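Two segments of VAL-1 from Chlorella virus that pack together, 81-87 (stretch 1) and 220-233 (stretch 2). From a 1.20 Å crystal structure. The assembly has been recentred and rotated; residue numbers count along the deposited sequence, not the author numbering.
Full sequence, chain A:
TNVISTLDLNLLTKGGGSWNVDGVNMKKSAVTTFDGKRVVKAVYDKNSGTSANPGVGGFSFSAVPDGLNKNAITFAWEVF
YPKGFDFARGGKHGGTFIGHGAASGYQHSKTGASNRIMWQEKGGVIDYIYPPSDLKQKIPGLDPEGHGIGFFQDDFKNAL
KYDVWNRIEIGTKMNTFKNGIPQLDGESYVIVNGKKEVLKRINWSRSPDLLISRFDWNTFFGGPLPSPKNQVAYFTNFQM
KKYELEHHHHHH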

# COMPACT_ATOMS: atom_id res chain seq x y z
N TYR A 81 8.53 12.85 -6.13
CA TYR A 81 7.58 13.55 -7.00
C TYR A 81 8.27 14.80 -7.55
O TYR A 81 8.42 15.75 -6.74
N PRO A 82 8.65 14.83 -8.80
CA PRO A 82 9.26 16.05 -9.32
C PRO A 82 8.30 17.22 -9.19
O PRO A 82 7.09 17.05 -9.33
N LYS A 83 8.84 18.42 -8.98
CA LYS A 83 8.05 19.63 -8.97
C LYS A 83 7.04 19.70 -10.10
O LYS A 83 7.46 19.40 -11.24
N GLY A 84 5.77 20.04 -9.80
CA GLY A 84 4.79 20.13 -10.90
C GLY A 84 3.94 18.87 -10.99
O GLY A 84 2.93 18.91 -11.68
N PHE A 85 4.32 17.78 -10.27
CA PHE A 85 3.46 16.61 -10.33
C PHE A 85 2.08 16.98 -9.84
O PHE A 85 1.95 17.70 -8.82
N ASP A 86 1.05 16.52 -10.51
CA ASP A 86 -0.31 16.85 -10.11
C ASP A 86 -0.91 15.63 -9.41
O ASP A 86 -1.17 14.60 -10.06
N PHE A 87 -1.14 15.70 -8.12
CA PHE A 87 -1.69 14.61 -7.35
C PHE A 87 -3.16 14.36 -7.58
O PHE A 87 -3.69 13.36 -7.05
N PHE A 220 -1.42 3.74 -8.94
CA PHE A 220 -2.29 4.31 -9.99
C PHE A 220 -3.07 5.42 -9.39
O PHE A 220 -3.23 5.48 -8.14
N PHE A 221 -3.64 6.30 -10.24
CA PHE A 221 -4.48 7.37 -9.77
C PHE A 221 -5.89 6.92 -9.46
O PHE A 221 -6.47 6.11 -10.17
N GLY A 222 -6.46 7.52 -8.40
CA GLY A 222 -7.87 7.35 -8.14
C GLY A 222 -8.19 6.08 -7.37
O GLY A 222 -7.37 5.46 -6.72
N GLY A 223 -9.43 5.71 -7.44
CA GLY A 223 -10.49 6.48 -8.06
C GLY A 223 -11.01 7.60 -7.19
O GLY A 223 -10.58 7.71 -6.03
N PRO A 224 -11.95 8.37 -7.78
CA PRO A 224 -12.35 8.15 -9.19
C PRO A 224 -11.64 9.03 -10.19
O PRO A 224 -11.94 8.88 -11.37
N LEU A 225 -10.71 9.92 -9.83
CA LEU A 225 -10.12 10.72 -10.91
C LEU A 225 -8.76 10.21 -11.37
O LEU A 225 -7.90 9.88 -10.55
N PRO A 226 -8.56 10.14 -12.68
CA PRO A 226 -7.31 9.62 -13.22
C PRO A 226 -6.23 10.70 -13.27
O PRO A 226 -6.40 11.87 -12.90
N SER A 227 -5.05 10.34 -13.73
CA SER A 227 -4.00 11.33 -13.87
C SER A 227 -4.39 12.41 -14.84
O SER A 227 -4.85 12.16 -15.97
N PRO A 228 -4.24 13.69 -14.46
CA PRO A 228 -4.70 14.77 -15.37
C PRO A 228 -3.71 15.07 -16.49
O PRO A 228 -4.08 15.84 -17.40
N LYS A 229 -2.51 14.52 -16.44
CA LYS A 229 -1.50 14.78 -17.47
C LYS A 229 -0.55 13.60 -17.49
O LYS A 229 -0.45 12.78 -16.55
N ASN A 230 0.28 13.51 -18.52
CA ASN A 230 1.38 12.56 -18.52
C ASN A 230 2.41 13.01 -17.50
O ASN A 230 2.84 14.16 -17.56
N GLN A 231 2.75 12.15 -16.58
CA GLN A 231 3.73 12.55 -15.50
C GLN A 231 4.36 11.31 -14.93
O GLN A 231 3.88 10.20 -15.18
N VAL A 232 5.46 11.48 -14.22
CA VAL A 232 6.19 10.38 -13.61
C VAL A 232 6.52 10.65 -12.16
O VAL A 232 6.63 11.80 -11.72
N ALA A 233 6.70 9.58 -11.41
CA ALA A 233 7.24 9.61 -10.07
C ALA A 233 8.26 8.48 -9.98
O ALA A 233 8.22 7.54 -10.78

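Packing of residues 81-87 against 220-233, followed along the second stretch. Phe221 (chi1 m) points toward stretch 1; its CZ lies 3.7 Å from CZ of Phe85, the two rings meeting obliquely with planes at 31°, and its edge carries CE1 to 3.3 Å from Asp86 O. The loop through Gly222 to Pro226 then swings out of contact. Ser227 (t) does not touch stretch 1 but braces its partner: OG accepts from Gln231 NE2 (3.0 Å) and donates to Lys229 O (2.8 Å). Pro228 CG rests 3.3 Å from Asp86 OD2. Lys229 (p, then t throughout) extends to the type II turn Pro82-Phe85, where NZ donates to Gly84 O at 2.7 Å; water 1 donates to Lys83 O (3.2 Å) and accepts a weak bond from Lys229 NZ (3.5 Å). Gln231 (p, t) points inward and reaches both backbone polar atoms of Asp86: OE1 accepts from Asp86 N (2.7 Å, nearly linear) while NE2, besides its bond to Ser227 OG, donates to Asp86 O (3.0 Å). OE1 also lies over one face of the Phe85 ring. Val232 points its side chain away, yet its O sits 3.3 Å from CD1 at the Phe85 edge and 3.4 Å from Pro82 CD. Ala233 CB closes the apolar end, 3.6 Å from Tyr81 CE1 (chi1 m) and 4.1 Å from Phe85 CE1 (chi1 t).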

# COMPACT_ATOMS: atom_id res chain seq x y z
CB TYR A 81 6.34 13.95 -6.21
CG TYR A 81 5.51 12.72 -5.83
CD1 TYR A 81 4.77 12.10 -6.88
CD2 TYR A 81 5.42 12.21 -4.54
CE1 TYR A 81 3.99 10.98 -6.55
CE2 TYR A 81 4.65 11.09 -4.25
CZ TYR A 81 3.94 10.50 -5.28
OH TYR A 81 3.16 9.37 -5.04
CB PRO A 82 9.49 15.73 -10.80
CG PRO A 82 9.64 14.21 -10.83
CD PRO A 82 8.60 13.76 -9.80
CB LYS A 83 9.03 20.82 -9.03
CG LYS A 83 8.38 22.18 -8.73
CD LYS A 83 9.30 23.32 -9.09
CE LYS A 83 8.79 24.71 -8.74
NZ LYS A 83 9.95 25.69 -8.86
CB PHE A 85 4.13 15.52 -9.44
CG PHE A 85 3.43 14.18 -9.52
CD1 PHE A 85 3.92 13.22 -10.41
CD2 PHE A 85 2.33 13.86 -8.73
CE1 PHE A 85 3.29 11.97 -10.50
CE2 PHE A 85 1.70 12.62 -8.81
CZ PHE A 85 2.21 11.68 -9.68
CB ASP A 86 -1.11 17.28 -11.36
CG ASP A 86 -2.50 17.78 -11.05
OD1 ASP A 86 -3.08 17.41 -9.98
OD2 ASP A 86 -3.08 18.52 -11.92
CB PHE A 87 -1.47 14.94 -5.85
CG PHE A 87 -0.01 14.97 -5.41
CD1 PHE A 87 0.69 13.78 -5.25
CD2 PHE A 87 0.65 16.18 -5.17
CE1 PHE A 87 2.04 13.76 -4.87
CE2 PHE A 87 1.99 16.17 -4.79
CZ PHE A 87 2.69 14.99 -4.65
CB PHE A 220 -3.23 3.20 -10.56
CG PHE A 220 -4.10 2.54 -9.51
CD1 PHE A 220 -3.64 1.37 -8.89
CD2 PHE A 220 -5.35 3.08 -9.14
CE1 PHE A 220 -4.42 0.77 -7.91
CE2 PHE A 220 -6.12 2.47 -8.18
CZ PHE A 220 -5.66 1.30 -7.55
CB PHE A 221 -4.58 8.46 -10.86
CG PHE A 221 -3.41 9.45 -10.80
CD1 PHE A 221 -3.65 10.76 -10.39
CD2 PHE A 221 -2.11 9.06 -11.14
CE1 PHE A 221 -2.60 11.66 -10.27
CE2 PHE A 221 -1.04 9.96 -11.00
CZ PHE A 221 -1.31 11.26 -10.59
CB PRO A 224 -13.86 8.48 -9.16
CG PRO A 224 -13.86 9.67 -8.23
CD PRO A 224 -12.79 9.43 -7.22
CB LEU A 225 -9.96 12.18 -10.46
CG LEU A 225 -11.25 12.95 -10.23
CD1 LEU A 225 -10.89 14.41 -10.00
CD2 LEU A 225 -12.24 12.91 -11.37
CB PRO A 226 -7.72 9.20 -14.65
CG PRO A 226 -8.79 10.22 -15.01
CD PRO A 226 -9.54 10.49 -13.72
CB SER A 227 -2.73 10.64 -14.42
OG SER A 227 -1.66 11.58 -14.39
CB PRO A 228 -4.80 15.99 -14.44
CG PRO A 228 -4.12 15.64 -13.18
CD PRO A 228 -3.89 14.18 -13.13
CB LYS A 229 -0.77 16.11 -17.21
CG LYS A 229 0.05 16.10 -15.91
CD LYS A 229 0.88 17.41 -15.87
CE LYS A 229 1.54 17.52 -14.48
NZ LYS A 229 2.31 18.81 -14.32
CB ASN A 230 2.08 12.52 -19.88
CG ASN A 230 1.26 12.00 -21.02
OD1 ASN A 230 0.30 11.25 -20.85
ND2 ASN A 230 1.65 12.47 -22.22
CB GLN A 231 3.10 13.44 -14.44
CG GLN A 231 1.79 12.84 -13.89
CD GLN A 231 1.10 13.80 -12.97
OE1 GLN A 231 1.70 14.80 -12.53
NE2 GLN A 231 -0.17 13.50 -12.63
CB VAL A 232 7.50 10.05 -14.35
CG1 VAL A 232 7.26 9.91 -15.86
CG2 VAL A 232 8.54 11.11 -14.11
CB ALA A 233 6.15 9.45 -9.02
O HOH W 1 5.66 18.18 -13.56